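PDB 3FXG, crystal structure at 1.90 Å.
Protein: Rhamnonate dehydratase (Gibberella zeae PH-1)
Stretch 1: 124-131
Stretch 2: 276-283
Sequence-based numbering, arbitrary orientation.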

ATOM      1  N   GLY A 124      27.269 -15.706 -11.321  1.00 11.54           N
ATOM      2  CA  GLY A 124      26.885 -16.299 -10.054  1.00 12.21           C
ATOM      3  C   GLY A 124      25.678 -15.737  -9.335  1.00 11.60           C
ATOM      4  O   GLY A 124      24.549 -15.848  -9.821  1.00 12.98           O
ATOM      5  N   ARG A 125      25.934 -15.142  -8.171  1.00 11.09           N
ATOM      6  CA  ARG A 125      24.919 -14.561  -7.291  1.00 11.12           C
ATOM      7  C   ARG A 125      24.147 -15.656  -6.570  1.00 11.09           C
ATOM      8  O   ARG A 125      23.797 -15.515  -5.396  1.00 12.30           O
ATOM      9  CB  ARG A 125      23.961 -13.650  -8.064  1.00 12.05           C
ATOM     10  CG  ARG A 125      24.640 -12.405  -8.610  1.00 12.48           C
ATOM     11  CD  ARG A 125      23.639 -11.340  -9.041  1.00 14.63           C
ATOM     12  NE  ARG A 125      22.707 -11.806 -10.066  1.00 12.29           N
ATOM     13  CZ  ARG A 125      21.405 -11.989  -9.866  1.00 14.83           C
ATOM     14  NH1 ARG A 125      20.878 -11.751  -8.672  1.00 13.24           N
ATOM     15  NH2 ARG A 125      20.623 -12.380 -10.869  1.00 11.54           N
ATOM     16  N   LYS A 126      23.886 -16.755  -7.268  1.00 10.14           N
ATOM     17  CA  LYS A 126      23.180 -17.870  -6.658  1.00 12.19           C
ATOM     18  C   LYS A 126      23.699 -19.186  -7.227  1.00 13.63           C
ATOM     19  O   LYS A 126      24.385 -19.200  -8.249  1.00 13.06           O
ATOM     20  CB  LYS A 126      21.672 -17.745  -6.907  1.00 15.81           C
ATOM     21  CG  LYS A 126      21.071 -16.454  -6.332  1.00 17.35           C
ATOM     22  CD  LYS A 126      19.559 -16.452  -6.370  1.00 17.71           C
ATOM     23  CE  LYS A 126      18.994 -15.080  -6.002  1.00 16.97           C
ATOM     24  NZ  LYS A 126      19.353 -14.628  -4.624  1.00 13.09           N
ATOM     25  N   GLY A 127      23.399 -20.283  -6.542  1.00 13.63           N
ATOM     26  CA  GLY A 127      23.809 -21.590  -7.033  1.00 14.73           C
ATOM     27  C   GLY A 127      25.249 -22.029  -6.843  1.00 14.25           C
ATOM     28  O   GLY A 127      25.957 -21.558  -5.952  1.00 13.73           O
ATOM     29  N   LEU A 128      25.672 -22.944  -7.709  1.00 14.48           N
ATOM     30  CA  LEU A 128      27.014 -23.531  -7.678  1.00 14.57           C
ATOM     31  C   LEU A 128      28.197 -22.609  -7.373  1.00 13.87           C
ATOM     32  O   LEU A 128      29.023 -22.920  -6.515  1.00 14.39           O
ATOM     33  CB  LEU A 128      27.272 -24.278  -8.994  1.00 14.55           C
ATOM     34  CG  LEU A 128      28.610 -25.011  -9.120  1.00 17.10           C
ATOM     35  CD1 LEU A 128      28.767 -26.010  -7.986  1.00 15.69           C
ATOM     36  CD2 LEU A 128      28.676 -25.717 -10.463  1.00 15.88           C
ATOM     37  N   PRO A 129      28.311 -21.472  -8.075  1.00 13.30           N
ATOM     38  CA  PRO A 129      29.439 -20.572  -7.802  1.00 12.16           C
ATOM     39  C   PRO A 129      29.494 -20.139  -6.339  1.00 12.54           C
ATOM     40  O   PRO A 129      30.575 -20.017  -5.751  1.00 12.46           O
ATOM     41  CB  PRO A 129      29.173 -19.391  -8.737  1.00 13.70           C
ATOM     42  CG  PRO A 129      28.428 -20.020  -9.872  1.00 13.31           C
ATOM     43  CD  PRO A 129      27.472 -20.944  -9.162  1.00 12.98           C
ATOM     44  N   ILE A 130      28.322 -19.913  -5.756  1.00 11.52           N
ATOM     45  CA  ILE A 130      28.229 -19.484  -4.368  1.00 11.57           C
ATOM     46  C   ILE A 130      28.588 -20.638  -3.434  1.00 12.40           C
ATOM     47  O   ILE A 130      29.135 -20.425  -2.355  1.00 12.26           O
ATOM     48  CB  ILE A 130      26.809 -18.959  -4.047  1.00 12.18           C
ATOM     49  CG1 ILE A 130      26.406 -17.902  -5.083  1.00 12.54           C
ATOM     50  CG2 ILE A 130      26.778 -18.345  -2.656  1.00  9.33           C
ATOM     51  CD1 ILE A 130      27.411 -16.764  -5.229  1.00 12.82           C
ATOM     52  N   ALA A 131      28.275 -21.861  -3.853  1.00 12.47           N
ATOM     53  CA  ALA A 131      28.613 -23.029  -3.055  1.00 12.00           C
ATOM     54  C   ALA A 131      30.145 -23.122  -2.975  1.00 12.43           C
ATOM     55  O   ALA A 131      30.706 -23.480  -1.937  1.00 12.15           O
ATOM     56  CB  ALA A 131      28.033 -24.294  -3.698  1.00 13.62           C
ATOM     57  N   HIS A 276      17.659 -23.307  -0.363  1.00 11.43           N
ATOM     58  CA  HIS A 276      18.089 -23.074  -1.734  1.00 13.01           C
ATOM     59  C   HIS A 276      18.094 -21.595  -2.115  1.00 11.44           C
ATOM     60  O   HIS A 276      17.856 -21.237  -3.267  1.00 12.30           O
ATOM     61  CB  HIS A 276      17.241 -23.890  -2.705  1.00 12.31           C
ATOM     62  CG  HIS A 276      17.378 -25.368  -2.511  1.00 15.05           C
ATOM     63  ND1 HIS A 276      16.452 -26.117  -1.818  1.00 15.54           N
ATOM     64  CD2 HIS A 276      18.366 -26.223  -2.866  1.00 15.44           C
ATOM     65  CE1 HIS A 276      16.864 -27.372  -1.755  1.00 17.28           C
ATOM     66  NE2 HIS A 276      18.022 -27.462  -2.382  1.00 17.49           N
ATOM     67  N   GLU A 277      18.366 -20.742  -1.131  1.00 11.87           N
ATOM     68  CA  GLU A 277      18.458 -19.299  -1.343  1.00 10.20           C
ATOM     69  C   GLU A 277      19.917 -18.925  -1.037  1.00 11.23           C
ATOM     70  O   GLU A 277      20.587 -19.626  -0.279  1.00 10.92           O
ATOM     71  CB  GLU A 277      17.491 -18.555  -0.419  1.00 11.18           C
ATOM     72  CG  GLU A 277      17.391 -17.061  -0.691  1.00 11.98           C
ATOM     73  CD  GLU A 277      17.260 -16.743  -2.174  1.00 14.17           C
ATOM     74  OE1 GLU A 277      18.291 -16.748  -2.882  1.00 12.79           O
ATOM     75  OE2 GLU A 277      16.123 -16.499  -2.632  1.00 14.53           O
ATOM     76  N   TYR A 278      20.404 -17.829  -1.615  1.00 11.47           N
ATOM     77  CA  TYR A 278      21.805 -17.433  -1.441  1.00 11.86           C
ATOM     78  C   TYR A 278      22.040 -15.940  -1.219  1.00 11.91           C
ATOM     79  O   TYR A 278      21.269 -15.107  -1.692  1.00 11.84           O
ATOM     80  CB  TYR A 278      22.606 -17.854  -2.679  1.00 12.69           C
ATOM     81  CG  TYR A 278      22.258 -19.230  -3.208  1.00 15.15           C
ATOM     82  CD1 TYR A 278      23.079 -20.327  -2.953  1.00 14.12           C
ATOM     83  CD2 TYR A 278      21.090 -19.437  -3.943  1.00 14.70           C
ATOM     84  CE1 TYR A 278      22.743 -21.600  -3.419  1.00 15.68           C
ATOM     85  CE2 TYR A 278      20.745 -20.702  -4.408  1.00 17.83           C
ATOM     86  CZ  TYR A 278      21.574 -21.778  -4.143  1.00 17.48           C
ATOM     87  OH  TYR A 278      21.225 -23.026  -4.603  1.00 20.27           O
ATOM     88  N   SER A 279      23.140 -15.631  -0.525  1.00 11.30           N
ATOM     89  CA  SER A 279      23.587 -14.267  -0.214  1.00 11.83           C
ATOM     90  C   SER A 279      22.666 -13.472   0.700  1.00 11.69           C
ATOM     91  O   SER A 279      21.496 -13.810   0.881  1.00 13.26           O
ATOM     92  CB  SER A 279      23.821 -13.459  -1.499  1.00 12.89           C
ATOM     93  OG  SER A 279      22.638 -12.796  -1.918  1.00 15.06           O
ATOM     94  N   ARG A 280      23.206 -12.399   1.274  1.00 11.22           N
ATOM     95  CA  ARG A 280      22.423 -11.557   2.169  1.00 10.17           C
ATOM     96  C   ARG A 280      21.299 -10.887   1.390  1.00 10.12           C
ATOM     97  O   ARG A 280      20.244 -10.578   1.943  1.00  9.66           O
ATOM     98  CB  ARG A 280      23.316 -10.505   2.847  1.00 10.17           C
ATOM     99  CG  ARG A 280      24.116  -9.580   1.917  1.00 10.68           C
ATOM    100  CD  ARG A 280      24.986  -8.634   2.761  1.00 12.35           C
ATOM    101  NE  ARG A 280      25.792  -7.690   1.986  1.00 13.34           N
ATOM    102  CZ  ARG A 280      27.063  -7.884   1.639  1.00 14.86           C
ATOM    103  NH1 ARG A 280      27.693  -9.000   1.986  1.00 10.35           N
ATOM    104  NH2 ARG A 280      27.716  -6.942   0.965  1.00 13.70           N
ATOM    105  N   TYR A 281      21.523 -10.691   0.096  1.00  9.36           N
ATOM    106  CA  TYR A 281      20.531 -10.063  -0.772  1.00 10.91           C
ATOM    107  C   TYR A 281      19.378 -11.017  -1.042  1.00 11.93           C
ATOM    108  O   TYR A 281      18.232 -10.594  -1.205  1.00  9.73           O
ATOM    109  CB  TYR A 281      21.191  -9.658  -2.085  1.00 11.29           C
ATOM    110  CG  TYR A 281      22.350  -8.720  -1.870  1.00  9.86           C
ATOM    111  CD1 TYR A 281      22.134  -7.405  -1.457  1.00 11.29           C
ATOM    112  CD2 TYR A 281      23.662  -9.153  -2.039  1.00  9.03           C
ATOM    113  CE1 TYR A 281      23.200  -6.542  -1.219  1.00 10.83           C
ATOM    114  CE2 TYR A 281      24.736  -8.299  -1.802  1.00 11.09           C
ATOM    115  CZ  TYR A 281      24.495  -6.995  -1.394  1.00 10.62           C
ATOM    116  OH  TYR A 281      25.546  -6.142  -1.160  1.00 11.85           O
ATOM    117  N   GLY A 282      19.687 -12.308  -1.092  1.00 11.56           N
ATOM    118  CA  GLY A 282      18.651 -13.291  -1.327  1.00 11.31           C
ATOM    119  C   GLY A 282      17.795 -13.465  -0.089  1.00 12.29           C
ATOM    120  O   GLY A 282      16.569 -13.524  -0.170  1.00 11.89           O
ATOM    121  N   PHE A 283      18.438 -13.528   1.071  1.00 10.53           N
ATOM    122  CA  PHE A 283      17.714 -13.721   2.319  1.00 11.27           C
ATOM    123  C   PHE A 283      16.940 -12.517   2.837  1.00 11.65           C
ATOM    124  O   PHE A 283      15.965 -12.682   3.572  1.00 10.73           O
ATOM    125  CB  PHE A 283      18.674 -14.256   3.386  1.00 10.58           C
ATOM    126  CG  PHE A 283      18.959 -15.719   3.229  1.00 10.66           C
ATOM    127  CD1 PHE A 283      18.035 -16.667   3.670  1.00 11.25           C
ATOM    128  CD2 PHE A 283      20.087 -16.149   2.544  1.00  9.99           C
ATOM    129  CE1 PHE A 283      18.227 -18.023   3.421  1.00 12.91           C
ATOM    130  CE2 PHE A 283      20.290 -17.504   2.287  1.00 12.38           C
ATOM    131  CZ  PHE A 283      19.355 -18.441   2.726  1.00 11.90           C
TER
HETATM  132  O   HOH W   1      22.083 -13.430  -4.524  1.00 11.58           O

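The two stretches lie 148 or more residues apart in the chain wherever they touch, and they meet as loops that each lead into a helix. Stretch 1 runs through a loop to Gly127, the N-cap of a helix that begins at Leu128; stretch 2 likewise passes from extended residues into a helix. The backbones come nearest at Lys126 and Tyr278, whose CA atoms are 5.4 Å apart, and widen to 7.2 Å between the CA atoms of Arg125 and Ser279. No backbone-to-backbone hydrogen bond joins them. Of the 295 Å² buried between the stretches, Tyr278 and Lys126 contribute the largest shares.

Tyr278 has the largest covered area, and its CA-to-CB bond points toward stretch 1. Its ring provides a broad, flat surface against which the backbone at the Lys126-Gly127 junction can lie. Lys126 C and Gly127 N sit over one face, with Gly127 N 3.4 Å from Tyr278 CZ. Gly127 CA lies 4.0 Å from the ring centroid, 26° off the ring normal, so its C-H group makes a CH-pi contact with the aromatic electrons. Glycine suits this position because its phi of 78° is one that glycine adopts readily. Gly127 O also accepts a hydrogen bond from Ala131 N at 3.1 Å, tying the residue under the ring to the first turn of the helix. From that turn Ile130 directs its CA-to-CB bond toward stretch 2, and its CB comes within 4.1 Å of Tyr278 CD1, an apolar contact that extends the packing around the aromatic side chain.

Lys126 combines apolar packing with charge pairing. Its CB lies 3.5 Å from Tyr278 CD2, while the long aliphatic chain carries the ammonium group onward to Glu277. There Lys126 NZ donates a hydrogen bond to Glu277 OE1 at 2.9 Å, forming a salt bridge that balances two charges in a buried setting. Glu277 starts with its CA-to-CB bond pointing away, yet the end of its side chain comes nearer and reaches the lysine. The same OE1 accepts a hydrogen bond from Tyr278 N at 2.7 Å, so one carboxylate oxygen both meets the lysine and holds the backbone of its own stretch. Close by, Gly282 CA approaches Lys126 NZ to 3.6 Å; a CB on Gly282 would fall 2.9 Å from that NZ and 2.1 Å from Tyr278 O, so the absence of a side chain leaves room for both.

Water 1 adds a polar link between the stretches. It accepts a hydrogen bond from Lys126 NZ at 3.0 Å and lies within hydrogen-bonding distance of Arg125 O at 2.8 Å and Ser279 OG at 2.7 Å, either of which it can donate to. The serine hydroxyl is itself held within its stretch, for Ser279 OG donates to Tyr278 O at 2.7 Å and accepts a weak hydrogen bond from Tyr281 N at 3.1 Å, linking the water to the backbone beside the aromatic residue.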